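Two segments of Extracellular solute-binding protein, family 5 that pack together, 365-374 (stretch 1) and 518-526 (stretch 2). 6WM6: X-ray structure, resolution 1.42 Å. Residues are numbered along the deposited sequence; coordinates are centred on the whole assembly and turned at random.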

# COMPACT_ATOMS: atom_id res chain seq x y z
N ASP A 365 -14.68 8.61 13.68
CA ASP A 365 -14.63 9.87 12.92
C ASP A 365 -14.09 10.99 13.83
O ASP A 365 -14.79 11.88 14.31
N ARG A 366 -12.78 10.92 14.05
CA ARG A 366 -12.07 11.92 14.84
C ARG A 366 -11.95 13.25 14.09
O ARG A 366 -11.86 14.31 14.73
N ARG A 367 -11.97 13.20 12.77
CA ARG A 367 -12.03 14.40 11.92
C ARG A 367 -13.29 15.22 12.22
O ARG A 367 -13.21 16.40 12.58
N GLY A 368 -14.45 14.59 12.08
CA GLY A 368 -15.70 15.30 12.30
C GLY A 368 -15.92 15.70 13.74
O GLY A 368 -16.55 16.71 14.01
N ALA A 369 -15.38 14.92 14.68
CA ALA A 369 -15.50 15.26 16.09
C ALA A 369 -14.89 16.63 16.38
O ALA A 369 -15.27 17.29 17.35
N ARG A 370 -13.94 17.06 15.57
CA ARG A 370 -13.25 18.34 15.74
C ARG A 370 -13.80 19.42 14.84
O ARG A 370 -13.26 20.53 14.84
N GLY A 371 -14.86 19.13 14.10
CA GLY A 371 -15.44 20.07 13.17
C GLY A 371 -14.76 20.12 11.83
O GLY A 371 -15.19 20.90 10.96
N TYR A 372 -13.72 19.33 11.62
CA TYR A 372 -13.06 19.33 10.33
C TYR A 372 -13.98 18.69 9.29
O TYR A 372 -14.66 17.69 9.57
N GLY A 373 -13.99 19.24 8.10
CA GLY A 373 -14.79 18.68 7.01
C GLY A 373 -16.27 18.99 7.08
O GLY A 373 -17.03 18.45 6.28
N THR A 374 -16.69 19.86 7.99
CA THR A 374 -18.12 20.16 8.17
C THR A 374 -18.61 21.29 7.28
O THR A 374 -19.81 21.60 7.30
N ALA A 518 -3.02 13.30 16.88
CA ALA A 518 -2.65 13.66 15.52
C ALA A 518 -3.72 14.53 14.88
O ALA A 518 -3.42 15.49 14.18
N MET A 519 -5.00 14.23 15.12
CA MET A 519 -6.06 15.06 14.59
C MET A 519 -6.11 16.42 15.28
O MET A 519 -6.42 17.42 14.61
N ASP A 520 -5.78 16.49 16.57
CA ASP A 520 -5.70 17.78 17.24
C ASP A 520 -4.71 18.70 16.52
O ASP A 520 -4.91 19.93 16.47
N TYR A 521 -3.61 18.14 15.98
CA TYR A 521 -2.54 18.95 15.39
C TYR A 521 -2.91 19.47 14.01
O TYR A 521 -2.31 20.44 13.54
N ALA A 522 -3.86 18.83 13.33
CA ALA A 522 -4.45 19.34 12.09
C ALA A 522 -3.43 19.52 10.97
O ALA A 522 -3.52 20.46 10.18
N ALA A 523 -2.47 18.60 10.87
CA ALA A 523 -1.52 18.58 9.76
C ALA A 523 -1.84 17.53 8.71
O ALA A 523 -1.18 17.48 7.66
N LEU A 524 -2.85 16.70 8.94
CA LEU A 524 -3.20 15.63 8.00
C LEU A 524 -4.71 15.42 8.05
O LEU A 524 -5.27 15.09 9.11
N PHE A 525 -5.36 15.65 6.91
CA PHE A 525 -6.82 15.57 6.78
C PHE A 525 -7.19 14.38 5.93
O PHE A 525 -6.92 14.38 4.73
N PRO A 526 -7.76 13.33 6.52
CA PRO A 526 -8.16 12.16 5.73
C PRO A 526 -9.43 12.46 4.97
O PRO A 526 -10.30 13.20 5.44

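Three residues account for about half of this contact: M519 from the second stretch, and Y372 and R367 from the first. M519 covers the most surface. Its CA-to-CB bond points toward stretch 1, and an all-m rotamer (m, m, m) folds the thioether compactly, so that CE lies 3.8 Å from R367 CA and 3.8 Å from Y372 CD2. M519 CG meets R366 CB at 4.0 Å, while R370 lays one face of its guanidinium over M519 CB. One flexible apolar residue thus touches three arginines and a tyrosine.

Y372, chi1 m, also points toward its partner and reaches the backbone of stretch 2 at M519. Its hydroxyl donates to the backbone, OH to M519 O at 2.8 Å, with the acceptor near the ring plane. A522, where the chain leaves the helix with positive phi, sets its CB 3.5 Å from Y372 OH.

R367 runs t, t, p toward the strand. Its aliphatic part packs against F525, CD to CE1 at 3.6 Å, before NH1 donates to P526 O at 2.8 Å, at the guanidinium edge. The t rotamer of F525 brings its ring edge to Y372 CB (4.0 Å from CE1) and to G373 N (3.8 Å from CE1). A CB on G373 would come tightly against F525 CZ, and its positive phi independently favours glycine.

At the more exposed side, R370 and D520 form a salt bridge: R370 NE and NH2 both donate to D520 OD1, at 2.7 and 3.0 Å. D520 starts with CB directed away, yet its carboxylate comes back to the arginine. R370 NH1 meanwhile holds R366 O at 2.9 Å, tying the side chain back to the backbone of its own stretch. The rule is economical: the tips of R367 and Y372 find backbone carbonyls, while the rest of each side chain packs against apolar neighbours.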

# COMPACT_ATOMS: atom_id res chain seq x y z
CB ASP A 365 -15.99 10.24 12.33
CG ASP A 365 -15.91 11.47 11.45
OD1 ASP A 365 -14.77 11.92 11.19
OD2 ASP A 365 -16.97 11.98 11.03
CB ARG A 366 -10.72 11.34 15.24
CG ARG A 366 -10.92 10.13 16.14
CD ARG A 366 -9.63 9.40 16.63
NE ARG A 366 -10.07 8.34 17.52
CZ ARG A 366 -10.10 7.04 17.23
NH1 ARG A 366 -9.59 6.58 16.10
NH2 ARG A 366 -10.63 6.19 18.09
CB ARG A 367 -12.01 13.91 10.47
CG ARG A 367 -12.04 14.97 9.39
CD ARG A 367 -12.16 14.32 8.01
NE ARG A 367 -13.51 13.86 7.73
CZ ARG A 367 -13.93 13.43 6.55
NH1 ARG A 367 -13.10 13.35 5.54
NH2 ARG A 367 -15.21 13.09 6.38
CB ALA A 369 -14.82 14.20 16.96
CB ARG A 370 -11.75 18.12 15.47
CG ARG A 370 -11.09 17.38 16.62
CD ARG A 370 -9.80 16.65 16.22
NE ARG A 370 -9.26 16.02 17.42
CZ ARG A 370 -9.74 14.92 17.99
NH1 ARG A 370 -10.70 14.23 17.39
NH2 ARG A 370 -9.23 14.50 19.13
CB TYR A 372 -11.75 18.55 10.37
CG TYR A 372 -10.74 18.91 11.45
CD1 TYR A 372 -10.75 20.14 12.11
CD2 TYR A 372 -9.75 18.00 11.80
CE1 TYR A 372 -9.82 20.43 13.10
CE2 TYR A 372 -8.83 18.27 12.77
CZ TYR A 372 -8.86 19.49 13.42
OH TYR A 372 -7.94 19.73 14.42
CB THR A 374 -18.44 20.46 9.64
OG1 THR A 374 -17.72 21.61 10.09
CG2 THR A 374 -18.12 19.27 10.52
CB ALA A 518 -2.42 12.40 14.71
CB MET A 519 -7.38 14.32 14.68
CG MET A 519 -7.41 13.09 13.78
SD MET A 519 -6.91 13.40 12.05
CE MET A 519 -8.19 14.54 11.71
CB ASP A 520 -5.22 17.60 18.69
CG ASP A 520 -6.26 16.99 19.60
OD1 ASP A 520 -7.46 16.95 19.27
OD2 ASP A 520 -5.83 16.54 20.70
CB TYR A 521 -1.27 18.09 15.33
CG TYR A 521 -0.01 18.80 14.96
CD1 TYR A 521 0.55 19.74 15.82
CD2 TYR A 521 0.65 18.52 13.77
CE1 TYR A 521 1.74 20.41 15.47
CE2 TYR A 521 1.82 19.17 13.43
CZ TYR A 521 2.36 20.09 14.27
OH TYR A 521 3.53 20.75 13.91
CB ALA A 522 -5.23 20.63 12.34
CB ALA A 523 -0.08 18.40 10.27
CB LEU A 524 -2.44 14.35 8.33
CG LEU A 524 -2.59 13.19 7.35
CD1 LEU A 524 -2.08 13.57 5.99
CD2 LEU A 524 -1.83 11.98 7.90
CB PHE A 525 -7.29 16.87 6.12
CG PHE A 525 -8.78 16.96 5.86
CD1 PHE A 525 -9.67 17.28 6.87
CD2 PHE A 525 -9.28 16.80 4.58
CE1 PHE A 525 -11.02 17.42 6.62
CE2 PHE A 525 -10.65 16.90 4.33
CZ PHE A 525 -11.52 17.23 5.35
CB PRO A 526 -8.39 11.09 6.80
CG PRO A 526 -8.90 11.88 8.02
CD PRO A 526 -8.20 13.24 7.93